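Local structure of TetR family transcriptional regulator (Mycobacterium smegmatis, 5XS9) at residues V9-T13 and A53-H57; L16-I21 and H89-L95; W71-H76 and V182-A186; C79-R83 and G170-F174; I111-G116 and A133-I137. The protein probably represses transcription of biotin-synthesis genes, as a TetR-family regulator that binds DNA through helix-turn-helix domains. All coordinates share one frame; numbering follows the deposited sequence.

In the fold
From the N terminus, helix 5-19 is used twice. Contact 1 closes the first loop by bringing helix 47-58 back across it, at the helix-turn-helix part of the chain. Contact 2 starts later on the same helix but ends at 89-95, so the two cross along the sequence; they also touch in space and together join the DNA-binding region to the C-terminal region. Contacts 3 and 4, both also crossed by contact 2, pair helix 71-87 with helix 170-186, contact 4 falling within the wider loop of contact 3. Contact 5, between helices 106-122 and 129-155, lies inside both loops and packs against both contacts. Contacts 1 and 3 stand farthest apart, with centres about 31 Å from each other.

Contact 1 of 5, residues V9-T13 and A53-H57; sequences VAAAT and AVADH
Thr-13 OG1 is gripped from two directions: it receives a hydrogen bond from His-57 ND1 across the contact, at 3.2 Å, and donates a hydrogen bond to Val-9 O one helical turn back, at 2.9 Å. It joins the first helix of the TetR-family helix-turn-helix domain to helix 47-58, which crosses it; the short segments run nearly perpendicular, with 85° between their directions. Val-9 O also accepts the backbone N-H of Thr-13, so one carbonyl serves two donors from the same residue. The hydroxyl approaches that carbonyl from above its plane. With its hydrogen directed at Val-9 O, OG1 can act as acceptor for His-57 ND1, though the imidazole is held less than ideally, OG1 lying 30° out of the ring plane.

His-57 reaches this oxygen because its CG stands anti to the backbone N (chi1 -180°), carrying the ring across to helix 5-19. Val-9 runs past it in the opposite direction and lays CG1 against His-57 CB at 3.5 Å, while its other branch, CG2, meets the methyl of Ala-53. The polar bond is thus flanked by hydrocarbon. Leu-29 of helix 26-33 packs on Ala-12, and Phe-44 covers Val-9 and Ala-53, so the crossing packs helix 47-58 against the first helix of the DNA-binding domain. On the flank next to Thr-13, Val-54 splits its branches: CG1 packs on Thr-13 OG1, whereas CG2 rests 3.6 Å from Ala-12 CB.

Contact 2 of 5, residues L16-I21 and H89-L95; sequences LDDHGI and HTDGAEL
Asp-17 and His-89 meet in a bifurcated (three-centred) His-carboxylate hydrogen bond. Beyond CB of the aspartate, CG stands anti to the carbonyl carbon (chi1 -69°), which sends the carboxylate toward His-89, tilted only 13° from the imidazole plane. Both oxygens turn their syn lone pairs to His-89 ND1: OD2 lies 3.0 Å from ND1 with an N-H...O angle of 153°, and OD1 is equally near but more bent. OD1 also touches His-89 CB and takes a weak bond from Thr-90 N. The carboxylate would probably favour a protonated ring. Asp-17's own carbonyl O receives Thr-90 OG1 at 2.7 Å, in the carbonyl plane.

Past the helix end, Gly-20 adopts positive phi and Ile-21 N donates an almost straight bond to the anti lone pair of Asp-91 OD2, 2.9 Å away. Beside this polar seam Leu-16 CD1 rests on Leu-95 CD1, and Ile-21 CD1 on Leu-95 CB. The type II turn from His-89 to Gly-92 presents His-89, Thr-90 and Asp-91. The seam therefore joins the C-terminal end of helix 5-19 to the start of helix 92-101, with helix 47-58 packed on Leu-16 and Leu-95 and helix 129-155 behind Thr-90.

Contact 3 of 5, residues W71-H76 and V182-A186; sequences WREQIH and VDGLA
Val-182 is the knob of a knobs-into-holes contact, its side chain seated among Trp-71, Arg-72, Ile-75 and His-76 where helices 71-87 and 170-186 pack side by side in the C-terminal domain. The segments run roughly antiparallel, 145° apart. The tight part is apolar: Val-182 CG1 presses on Arg-72 CG at 3.5 Å, and CG2 touches both Ile-75 CG2 and the NE2 end of His-76, whose hydrogen-bond partner is Gln-179. Deeper still, Ile-75 and Leu-185 reach toward each other tip to tip, and their CD1 atoms stand only 3.4 Å apart, closer than usual for two methyls.

Trp-71 holds CG in the position between its backbone N and carbonyl carbon (chi1 67°), which swings the indole over toward helix 170-186. Its rim is what arrives there: CH2 lies 3.6 Å from Val-182 O, near the ring plane, with Ala-186 CB also at the edge.

The outer side is polar and looser. Arg-72 runs extended over the indole and sets the centre of its guanidinium above Trp-71 CZ2, while NH2 touches Ala-186 CB at 3.6 Å. Instead of pairing directly with Asp-183, its NE donates a hydrogen bond to a water at 2.7 Å, and this water donates to Asp-183 OD1. Leu-185 also packs on Leu-180 of the second subunit. The chemistry implies an interface held by hydrocarbon within, and an outer side where the opposite charges probably attract each other, bridged by a water rather than in direct contact.

Contact 4 of 5, residues C79-R83 and G170-F174; sequences CRALR and GTRQF
Within the helical C-terminal domain, helices 71-87 and 170-186 splay apart at this level, their segment axes 12.0 Å from each other, and two long side chains, Arg-83 and Phe-174, span the distance. They slide past one another in opposite directions. Arg-83 is extended from CG to NE, with CG anti to the backbone N (chi1 168°), so its aliphatic part lies over the phenyl face. CD stands 3.5 Å from the ring centroid and only 6° off the normal, a well-centred CH-pi contact. Farther out, the guanidinium is inclined 27° to the ring and has Phe-174 CB over one face.

At the far end of the phenyl, the rim meets the other helix: CZ lies 3.6 Å from Cys-79 O, near the ring plane, and 4.0 Å from Cys-79 CB. The charged tip of Arg-83 is directed chiefly by Glu-147 of helix 129-155, which forms a salt bridge with NH2. Across this contact NH1 makes a weak hydrogen bond to Thr-171 OG1 at 3.4 Å, the hydroxyl lying at the guanidinium edge. NH2 also comes 3.5 Å from Gly-170 C, where the lack of a side chain lets the guanidinium lie close to the first turn. Phe-174 in turn meets the ring of Phe-143. The result is a CH-pi contact and an arginine spanning two antiparallel helices of the all-helical TetR-family C-terminal domain.

Contact 5 of 5, residues I111-G116 and A133-I137; sequences IVEQLG and ARTVI
Ala-133 CB is the small bump at the closest part of this helix crossing, and it enters a hollow made by Val-112, Leu-115 and Gly-116. The methyl lies 3.3 Å from Val-112 O and 3.7 Å from Gly-116 N, while Leu-115 CB borders it at 3.8 Å. With glycine on one side and alanine on the other, backbones can come near: Gly-116 CA and Ala-133 CA are 5.1 Å apart, and the segment axes approach to 8.9 Å at an angle of 121°.

One turn farther along helix 129-155, a larger bump fills the next hollow. Ile-137 carries CG1 anti to its carbonyl carbon (chi1 -70°), and a bend at chi2 (-59°) turns CD1 toward helix 106-122. CG1 then meets Val-112 CG2 at 3.7 Å, roughly at a right angle to the valine, and CD1 fits between Leu-115 CD1, at 3.7 Å, and Ile-111 CG2. Leu-115 CD1 in turn reaches across to Val-136 CG1, so its tip is shared by two branched neighbours. Behind them helix 71-87 adds Ser-78 against Leu-115, Cys-79 against Val-136 and Leu-82 against Ile-137. On the outer side Arg-134 turns away, bonding Gln-173 of the second subunit. Across the crossing itself, methyl and methylene groups do the joining, which implies that cohesion here depends on close fit and the burial of hydrocarbon.

Contact 1 of 5, residues V9-T13 and A53-H57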
# COMPACT_ATOMS: atom_id res chain seq x y z
N VAL A 9 -1.16 22.55 -11.59
CA VAL A 9 -0.60 21.38 -10.88
C VAL A 9 -0.11 21.80 -9.55
O VAL A 9 -0.35 21.15 -8.54
CB VAL A 9 0.48 20.71 -11.71
CG1 VAL A 9 1.15 19.60 -10.88
CG2 VAL A 9 -0.15 20.11 -12.96
N ALA A 10 0.56 22.96 -9.52
CA ALA A 10 1.03 23.50 -8.29
C ALA A 10 -0.10 23.83 -7.29
O ALA A 10 -0.00 23.56 -6.07
CB ALA A 10 1.90 24.76 -8.56
N ALA A 11 -1.16 24.45 -7.79
CA ALA A 11 -2.31 24.74 -6.92
C ALA A 11 -2.88 23.42 -6.39
O ALA A 11 -3.26 23.30 -5.21
CB ALA A 11 -3.38 25.51 -7.69
N ALA A 12 -2.97 22.45 -7.29
CA ALA A 12 -3.56 21.12 -6.91
C ALA A 12 -2.72 20.46 -5.81
O ALA A 12 -3.27 19.87 -4.87
CB ALA A 12 -3.63 20.24 -8.13
N THR A 13 -1.39 20.65 -5.89
CA THR A 13 -0.43 20.10 -4.94
C THR A 13 -0.54 20.77 -3.58
O THR A 13 -0.48 20.12 -2.51
CB THR A 13 1.02 20.14 -5.53
OG1 THR A 13 1.00 19.33 -6.69
CG2 THR A 13 2.05 19.64 -4.58
N ALA A 53 -0.96 13.91 -12.89
CA ALA A 53 -0.06 15.04 -13.03
C ALA A 53 0.46 15.45 -11.69
O ALA A 53 1.59 15.83 -11.55
CB ALA A 53 -0.81 16.23 -13.66
N VAL A 54 -0.39 15.44 -10.68
CA VAL A 54 0.08 15.80 -9.38
C VAL A 54 1.12 14.72 -8.90
O VAL A 54 2.17 15.05 -8.28
CB VAL A 54 -1.06 15.90 -8.37
CG1 VAL A 54 -0.52 15.96 -6.97
CG2 VAL A 54 -1.94 17.11 -8.63
N ALA A 55 0.81 13.45 -9.14
CA ALA A 55 1.82 12.33 -8.88
C ALA A 55 3.20 12.63 -9.56
O ALA A 55 4.26 12.58 -8.91
CB ALA A 55 1.28 10.99 -9.32
N ASP A 56 3.18 13.00 -10.84
CA ASP A 56 4.46 13.29 -11.54
C ASP A 56 5.17 14.49 -11.04
O ASP A 56 6.38 14.51 -11.01
CB ASP A 56 4.28 13.32 -13.04
CG ASP A 56 3.95 11.94 -13.55
OD1 ASP A 56 4.31 10.93 -12.89
OD2 ASP A 56 3.33 11.83 -14.58
N HIS A 57 4.42 15.43 -10.50
CA HIS A 57 5.00 16.63 -9.95
C HIS A 57 5.68 16.32 -8.63
O HIS A 57 6.80 16.77 -8.38
CB HIS A 57 3.89 17.69 -9.76
CG HIS A 57 4.39 18.98 -9.20
ND1 HIS A 57 3.98 19.46 -7.98
CD2 HIS A 57 5.24 19.89 -9.70
CE1 HIS A 57 4.59 20.60 -7.74
NE2 HIS A 57 5.37 20.88 -8.76

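Contact 2 of 5, residues L16-I21 and H89-L95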
# COMPACT_ATOMS: atom_id res chain seq x y z
N LEU A 16 -3.59 19.37 -1.81
CA LEU A 16 -3.17 18.09 -1.30
C LEU A 16 -2.41 18.26 -0.03
O LEU A 16 -2.76 17.64 0.97
CB LEU A 16 -2.35 17.32 -2.34
CG LEU A 16 -1.73 16.03 -1.78
CD1 LEU A 16 -2.77 14.93 -1.73
CD2 LEU A 16 -0.60 15.62 -2.66
N ASP A 17 -1.36 19.08 -0.06
CA ASP A 17 -0.55 19.33 1.15
C ASP A 17 -1.36 19.86 2.30
O ASP A 17 -1.31 19.31 3.38
CB ASP A 17 0.67 20.25 0.83
CG ASP A 17 1.71 19.53 -0.04
OD1 ASP A 17 1.76 18.30 0.10
OD2 ASP A 17 2.44 20.12 -0.88
N ASP A 18 -2.11 20.91 2.05
CA ASP A 18 -2.92 21.57 3.10
C ASP A 18 -4.12 20.77 3.60
O ASP A 18 -4.48 20.83 4.77
CB ASP A 18 -3.41 22.94 2.60
CG ASP A 18 -2.28 23.92 2.37
OD1 ASP A 18 -1.16 23.71 2.83
OD2 ASP A 18 -2.51 24.91 1.66
N HIS A 19 -4.75 20.00 2.72
CA HIS A 19 -6.04 19.44 3.09
C HIS A 19 -6.21 17.97 2.90
O HIS A 19 -7.23 17.47 3.32
CB HIS A 19 -7.15 20.16 2.30
CG HIS A 19 -7.22 21.62 2.58
ND1 HIS A 19 -7.51 22.11 3.83
CD2 HIS A 19 -6.97 22.70 1.80
CE1 HIS A 19 -7.47 23.43 3.81
NE2 HIS A 19 -7.13 23.81 2.59
N GLY A 20 -5.27 17.29 2.25
CA GLY A 20 -5.38 15.87 2.07
C GLY A 20 -6.00 15.47 0.75
O GLY A 20 -6.67 16.23 0.08
N ILE A 21 -5.78 14.22 0.43
CA ILE A 21 -6.19 13.70 -0.88
C ILE A 21 -7.70 13.75 -1.10
O ILE A 21 -8.15 14.03 -2.23
CB ILE A 21 -5.65 12.29 -1.11
CG1 ILE A 21 -5.75 11.90 -2.58
CG2 ILE A 21 -6.29 11.27 -0.12
CD1 ILE A 21 -5.12 10.55 -2.91
N HIS A 89 4.80 15.08 0.70
CA HIS A 89 3.47 15.59 0.55
C HIS A 89 2.47 14.77 1.31
O HIS A 89 2.61 13.57 1.36
CB HIS A 89 3.10 15.61 -0.91
CG HIS A 89 4.06 16.40 -1.72
ND1 HIS A 89 3.98 17.78 -1.83
CD2 HIS A 89 5.21 16.04 -2.35
CE1 HIS A 89 5.00 18.23 -2.54
NE2 HIS A 89 5.78 17.20 -2.84
N THR A 90 1.48 15.45 1.92
CA THR A 90 0.34 14.80 2.54
C THR A 90 -0.35 13.78 1.57
O THR A 90 -0.67 14.07 0.41
CB THR A 90 -0.72 15.82 2.94
OG1 THR A 90 -0.09 16.89 3.67
CG2 THR A 90 -1.88 15.18 3.85
N ASP A 91 -0.50 12.56 2.06
CA ASP A 91 -1.16 11.45 1.34
C ASP A 91 -0.40 11.09 0.03
O ASP A 91 -0.92 10.46 -0.87
CB ASP A 91 -2.58 11.74 1.10
CG ASP A 91 -3.39 11.86 2.39
OD1 ASP A 91 -3.20 11.11 3.38
OD2 ASP A 91 -4.29 12.66 2.35
N GLY A 92 0.87 11.43 -0.00
CA GLY A 92 1.66 11.26 -1.24
C GLY A 92 1.84 9.81 -1.67
O GLY A 92 1.70 9.50 -2.84
N ALA A 93 2.11 8.92 -0.70
CA ALA A 93 2.25 7.57 -1.04
C ALA A 93 0.92 7.00 -1.57
O ALA A 93 0.94 6.25 -2.52
CB ALA A 93 2.79 6.74 0.14
N GLU A 94 -0.20 7.36 -0.97
CA GLU A 94 -1.52 6.88 -1.43
C GLU A 94 -1.83 7.40 -2.83
O GLU A 94 -2.39 6.70 -3.67
CB GLU A 94 -2.63 7.36 -0.49
CG GLU A 94 -3.99 6.83 -0.83
CD GLU A 94 -5.11 7.45 0.04
OE1 GLU A 94 -4.80 7.93 1.15
OE2 GLU A 94 -6.28 7.48 -0.40
N LEU A 95 -1.50 8.65 -3.06
CA LEU A 95 -1.81 9.30 -4.34
C LEU A 95 -0.95 8.64 -5.43
O LEU A 95 -1.47 8.30 -6.49
CB LEU A 95 -1.55 10.81 -4.24
CG LEU A 95 -2.06 11.69 -5.40
CD1 LEU A 95 -2.35 13.09 -4.96
CD2 LEU A 95 -1.00 11.69 -6.47

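Contact 3 of 5, residues W71-H76 and V182-A186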
# COMPACT_ATOMS: atom_id res chain seq x y z
N TRP A 71 24.65 -2.30 -8.90
CA TRP A 71 23.21 -2.49 -8.99
C TRP A 71 22.53 -2.45 -7.60
O TRP A 71 21.46 -1.87 -7.49
CB TRP A 71 22.81 -3.76 -9.78
CG TRP A 71 23.15 -5.06 -9.18
CD1 TRP A 71 24.28 -5.85 -9.43
CD2 TRP A 71 22.40 -5.75 -8.16
NE1 TRP A 71 24.21 -6.99 -8.64
CE2 TRP A 71 23.06 -6.96 -7.89
CE3 TRP A 71 21.20 -5.48 -7.51
CZ2 TRP A 71 22.58 -7.89 -6.97
CZ3 TRP A 71 20.72 -6.46 -6.55
CH2 TRP A 71 21.42 -7.59 -6.30
N ARG A 72 23.15 -3.02 -6.59
CA ARG A 72 22.59 -2.98 -5.23
C ARG A 72 22.30 -1.56 -4.75
O ARG A 72 21.21 -1.24 -4.23
CB ARG A 72 23.48 -3.72 -4.20
CG ARG A 72 23.55 -5.22 -4.43
CD ARG A 72 24.60 -5.82 -3.52
NE ARG A 72 24.65 -7.28 -3.54
CZ ARG A 72 25.23 -8.02 -4.50
NH1 ARG A 72 25.79 -7.47 -5.57
NH2 ARG A 72 25.20 -9.33 -4.43
N GLU A 73 23.28 -0.70 -4.99
CA GLU A 73 23.22 0.68 -4.58
C GLU A 73 22.28 1.45 -5.47
O GLU A 73 21.59 2.35 -5.04
CB GLU A 73 24.65 1.30 -4.55
CG GLU A 73 25.43 1.04 -3.26
CD GLU A 73 25.79 -0.43 -2.95
OE1 GLU A 73 25.37 -0.95 -1.84
OE2 GLU A 73 26.49 -1.08 -3.78
N GLN A 74 22.16 1.08 -6.73
CA GLN A 74 21.10 1.67 -7.50
C GLN A 74 19.67 1.47 -6.92
O GLN A 74 18.80 2.38 -6.99
CB GLN A 74 21.05 1.09 -8.92
CG GLN A 74 22.32 1.39 -9.78
CD GLN A 74 22.33 0.65 -11.09
OE1 GLN A 74 21.31 0.42 -11.72
NE2 GLN A 74 23.54 0.26 -11.51
N ILE A 75 19.41 0.24 -6.47
CA ILE A 75 18.09 -0.04 -5.90
C ILE A 75 17.93 0.78 -4.63
O ILE A 75 16.92 1.45 -4.44
CB ILE A 75 17.95 -1.50 -5.60
CG1 ILE A 75 17.79 -2.24 -6.96
CG2 ILE A 75 16.73 -1.70 -4.69
CD1 ILE A 75 17.94 -3.66 -6.82
N HIS A 76 18.94 0.75 -3.79
CA HIS A 76 18.87 1.54 -2.55
C HIS A 76 18.61 3.02 -2.86
O HIS A 76 17.73 3.63 -2.27
CB HIS A 76 20.10 1.32 -1.62
CG HIS A 76 20.08 -0.01 -0.91
ND1 HIS A 76 19.25 -0.26 0.18
CD2 HIS A 76 20.81 -1.14 -1.09
CE1 HIS A 76 19.44 -1.50 0.59
NE2 HIS A 76 20.38 -2.06 -0.16
N VAL A 182 17.06 -6.93 -2.06
CA VAL A 182 18.31 -6.97 -2.74
C VAL A 182 18.97 -8.30 -2.63
O VAL A 182 19.45 -8.81 -3.61
CB VAL A 182 19.23 -5.79 -2.19
CG1 VAL A 182 20.65 -5.96 -2.54
CG2 VAL A 182 18.70 -4.47 -2.72
N ASP A 183 19.00 -8.86 -1.44
CA ASP A 183 19.54 -10.20 -1.27
C ASP A 183 18.75 -11.25 -2.04
O ASP A 183 19.37 -12.14 -2.61
CB ASP A 183 19.62 -10.59 0.19
CG ASP A 183 20.73 -9.84 0.92
OD1 ASP A 183 21.73 -9.54 0.32
OD2 ASP A 183 20.61 -9.54 2.09
N GLY A 184 17.42 -11.10 -2.13
CA GLY A 184 16.60 -11.99 -2.96
C GLY A 184 16.87 -11.87 -4.46
O GLY A 184 16.94 -12.86 -5.15
N LEU A 185 17.10 -10.65 -4.94
CA LEU A 185 17.49 -10.45 -6.30
C LEU A 185 18.82 -11.11 -6.58
O LEU A 185 18.98 -11.76 -7.62
CB LEU A 185 17.53 -8.98 -6.66
CG LEU A 185 16.23 -8.22 -6.74
CD1 LEU A 185 16.36 -6.72 -6.73
CD2 LEU A 185 15.38 -8.64 -7.96
N ALA A 186 19.78 -10.94 -5.65
CA ALA A 186 21.13 -11.48 -5.81
C ALA A 186 21.09 -12.98 -5.89
O ALA A 186 21.83 -13.56 -6.66
CB ALA A 186 22.02 -11.03 -4.65
O HOH W 1 23.46 -8.43 -1.37

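Contact 4 of 5, residues C79-R83 and G170-F174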
# COMPACT_ATOMS: atom_id res chain seq x y z
N CYS A 79 15.04 3.81 -4.36
CA CYS A 79 13.92 3.59 -3.46
C CYS A 79 13.93 4.66 -2.36
O CYS A 79 12.89 5.09 -1.96
CB CYS A 79 14.09 2.19 -2.83
SG CYS A 79 13.61 0.92 -4.10
N ARG A 80 15.12 5.00 -1.83
CA ARG A 80 15.18 6.07 -0.82
C ARG A 80 14.67 7.36 -1.41
O ARG A 80 13.87 8.07 -0.77
CB ARG A 80 16.60 6.32 -0.29
CG ARG A 80 17.18 5.28 0.63
CD ARG A 80 18.50 5.80 1.22
NE ARG A 80 19.58 5.90 0.22
CZ ARG A 80 20.58 5.02 0.05
NH1 ARG A 80 20.72 3.90 0.81
NH2 ARG A 80 21.47 5.23 -0.95
N ALA A 81 15.05 7.66 -2.65
CA ALA A 81 14.61 8.96 -3.23
C ALA A 81 13.14 8.92 -3.44
O ALA A 81 12.44 9.92 -3.25
CB ALA A 81 15.32 9.26 -4.54
N LEU A 82 12.61 7.74 -3.82
CA LEU A 82 11.20 7.62 -4.02
C LEU A 82 10.41 7.79 -2.70
O LEU A 82 9.44 8.53 -2.63
CB LEU A 82 10.88 6.29 -4.73
CG LEU A 82 9.41 5.94 -4.76
CD1 LEU A 82 8.55 6.89 -5.58
CD2 LEU A 82 9.25 4.53 -5.30
N ARG A 83 10.82 7.07 -1.64
CA ARG A 83 10.13 7.22 -0.38
C ARG A 83 10.15 8.69 0.13
O ARG A 83 9.16 9.23 0.62
CB ARG A 83 10.78 6.32 0.64
CG ARG A 83 10.32 6.62 2.08
CD ARG A 83 10.71 5.49 2.94
NE ARG A 83 10.57 5.82 4.34
CZ ARG A 83 11.54 6.27 5.12
NH1 ARG A 83 12.75 6.46 4.68
NH2 ARG A 83 11.27 6.53 6.39
N GLY A 170 11.94 4.94 11.10
CA GLY A 170 11.42 4.70 9.76
C GLY A 170 12.47 4.20 8.78
O GLY A 170 12.35 3.16 8.14
N THR A 171 13.55 4.94 8.77
CA THR A 171 14.59 4.74 7.83
C THR A 171 15.33 3.47 7.97
O THR A 171 15.58 2.79 6.98
CB THR A 171 15.48 5.95 7.91
OG1 THR A 171 14.68 6.99 7.42
CG2 THR A 171 16.70 5.77 7.07
N ARG A 172 15.61 3.08 9.21
CA ARG A 172 16.32 1.83 9.40
C ARG A 172 15.40 0.64 9.01
O ARG A 172 15.85 -0.33 8.43
CB ARG A 172 16.72 1.68 10.84
CG ARG A 172 17.29 0.32 11.18
CD ARG A 172 17.98 0.34 12.53
NE ARG A 172 18.44 -0.98 12.93
CZ ARG A 172 19.67 -1.29 13.36
NH1 ARG A 172 20.64 -0.36 13.48
NH2 ARG A 172 19.95 -2.54 13.70
N GLN A 173 14.11 0.75 9.33
CA GLN A 173 13.15 -0.33 8.99
C GLN A 173 13.03 -0.44 7.45
O GLN A 173 12.98 -1.52 6.88
CB GLN A 173 11.77 0.06 9.54
CG GLN A 173 11.71 0.19 11.05
CD GLN A 173 11.94 -1.15 11.65
OE1 GLN A 173 11.25 -2.10 11.28
NE2 GLN A 173 12.87 -1.25 12.55
N PHE A 174 12.98 0.73 6.79
CA PHE A 174 12.87 0.79 5.35
C PHE A 174 14.04 0.09 4.68
O PHE A 174 13.84 -0.76 3.79
CB PHE A 174 12.70 2.26 4.90
CG PHE A 174 12.48 2.42 3.42
CD1 PHE A 174 11.33 1.86 2.80
CD2 PHE A 174 13.45 3.05 2.61
CE1 PHE A 174 11.12 2.01 1.43
CE2 PHE A 174 13.24 3.22 1.23
CZ PHE A 174 12.09 2.68 0.63

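Contact 5 of 5, residues I111-G116 and A133-I137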
# COMPACT_ATOMS: atom_id res chain seq x y z
N ILE A 111 10.58 4.92 -13.06
CA ILE A 111 11.33 4.35 -11.95
C ILE A 111 11.36 2.83 -12.01
O ILE A 111 12.38 2.22 -11.75
CB ILE A 111 10.80 4.90 -10.58
CG1 ILE A 111 11.25 6.39 -10.44
CG2 ILE A 111 11.37 4.05 -9.43
CD1 ILE A 111 10.34 7.17 -9.52
N VAL A 112 10.23 2.23 -12.37
CA VAL A 112 10.15 0.82 -12.55
C VAL A 112 11.11 0.30 -13.63
O VAL A 112 11.84 -0.65 -13.42
CB VAL A 112 8.70 0.45 -12.95
CG1 VAL A 112 8.59 -0.93 -13.59
CG2 VAL A 112 7.80 0.55 -11.76
N GLU A 113 11.19 1.01 -14.76
CA GLU A 113 12.14 0.65 -15.80
C GLU A 113 13.55 0.80 -15.26
O GLU A 113 14.44 -0.03 -15.49
CB GLU A 113 11.89 1.52 -17.08
CG GLU A 113 13.04 1.58 -18.07
CD GLU A 113 13.12 0.41 -19.08
OE1 GLU A 113 14.26 -0.04 -19.36
OE2 GLU A 113 12.09 -0.03 -19.64
N GLN A 114 13.81 1.87 -14.54
CA GLN A 114 15.13 1.98 -13.99
C GLN A 114 15.49 0.85 -13.01
O GLN A 114 16.58 0.32 -13.05
CB GLN A 114 15.27 3.35 -13.33
CG GLN A 114 16.65 3.70 -12.93
CD GLN A 114 16.81 5.21 -12.68
OE1 GLN A 114 16.37 6.05 -13.46
NE2 GLN A 114 17.50 5.54 -11.62
N LEU A 115 14.57 0.46 -12.15
CA LEU A 115 14.80 -0.66 -11.27
C LEU A 115 14.99 -2.01 -12.03
O LEU A 115 15.74 -2.86 -11.59
CB LEU A 115 13.65 -0.82 -10.28
CG LEU A 115 13.53 0.28 -9.22
CD1 LEU A 115 12.18 0.09 -8.56
CD2 LEU A 115 14.70 0.29 -8.25
N GLY A 116 14.28 -2.20 -13.13
CA GLY A 116 14.47 -3.34 -13.99
C GLY A 116 15.88 -3.48 -14.50
O GLY A 116 16.39 -4.56 -14.54
N ALA A 133 10.99 -5.61 -10.60
CA ALA A 133 10.94 -4.18 -10.38
C ALA A 133 9.64 -3.78 -9.70
O ALA A 133 9.70 -3.04 -8.71
CB ALA A 133 11.15 -3.39 -11.66
N ARG A 134 8.51 -4.33 -10.14
CA ARG A 134 7.25 -4.07 -9.50
C ARG A 134 7.23 -4.55 -8.04
O ARG A 134 6.62 -3.91 -7.18
CB ARG A 134 6.08 -4.71 -10.27
CG ARG A 134 5.72 -3.88 -11.51
CD ARG A 134 4.43 -4.32 -12.17
NE ARG A 134 4.52 -5.67 -12.61
CZ ARG A 134 4.82 -6.07 -13.86
NH1 ARG A 134 5.11 -5.21 -14.84
NH2 ARG A 134 4.86 -7.38 -14.12
N THR A 135 7.88 -5.68 -7.77
CA THR A 135 7.98 -6.23 -6.44
C THR A 135 8.61 -5.19 -5.47
O THR A 135 8.08 -4.93 -4.36
CB THR A 135 8.77 -7.54 -6.45
OG1 THR A 135 8.01 -8.59 -7.17
CG2 THR A 135 8.99 -8.00 -5.00
N VAL A 136 9.70 -4.59 -5.90
CA VAL A 136 10.34 -3.53 -5.13
C VAL A 136 9.40 -2.35 -4.97
O VAL A 136 9.23 -1.86 -3.83
CB VAL A 136 11.65 -3.11 -5.80
CG1 VAL A 136 12.34 -1.90 -5.08
CG2 VAL A 136 12.61 -4.32 -5.92
N ILE A 137 8.71 -1.95 -6.05
CA ILE A 137 7.81 -0.82 -5.91
C ILE A 137 6.69 -1.11 -4.93
O ILE A 137 6.29 -0.21 -4.17
CB ILE A 137 7.24 -0.35 -7.28
CG1 ILE A 137 8.34 0.28 -8.08
CG2 ILE A 137 6.12 0.63 -7.13
CD1 ILE A 137 8.99 1.47 -7.42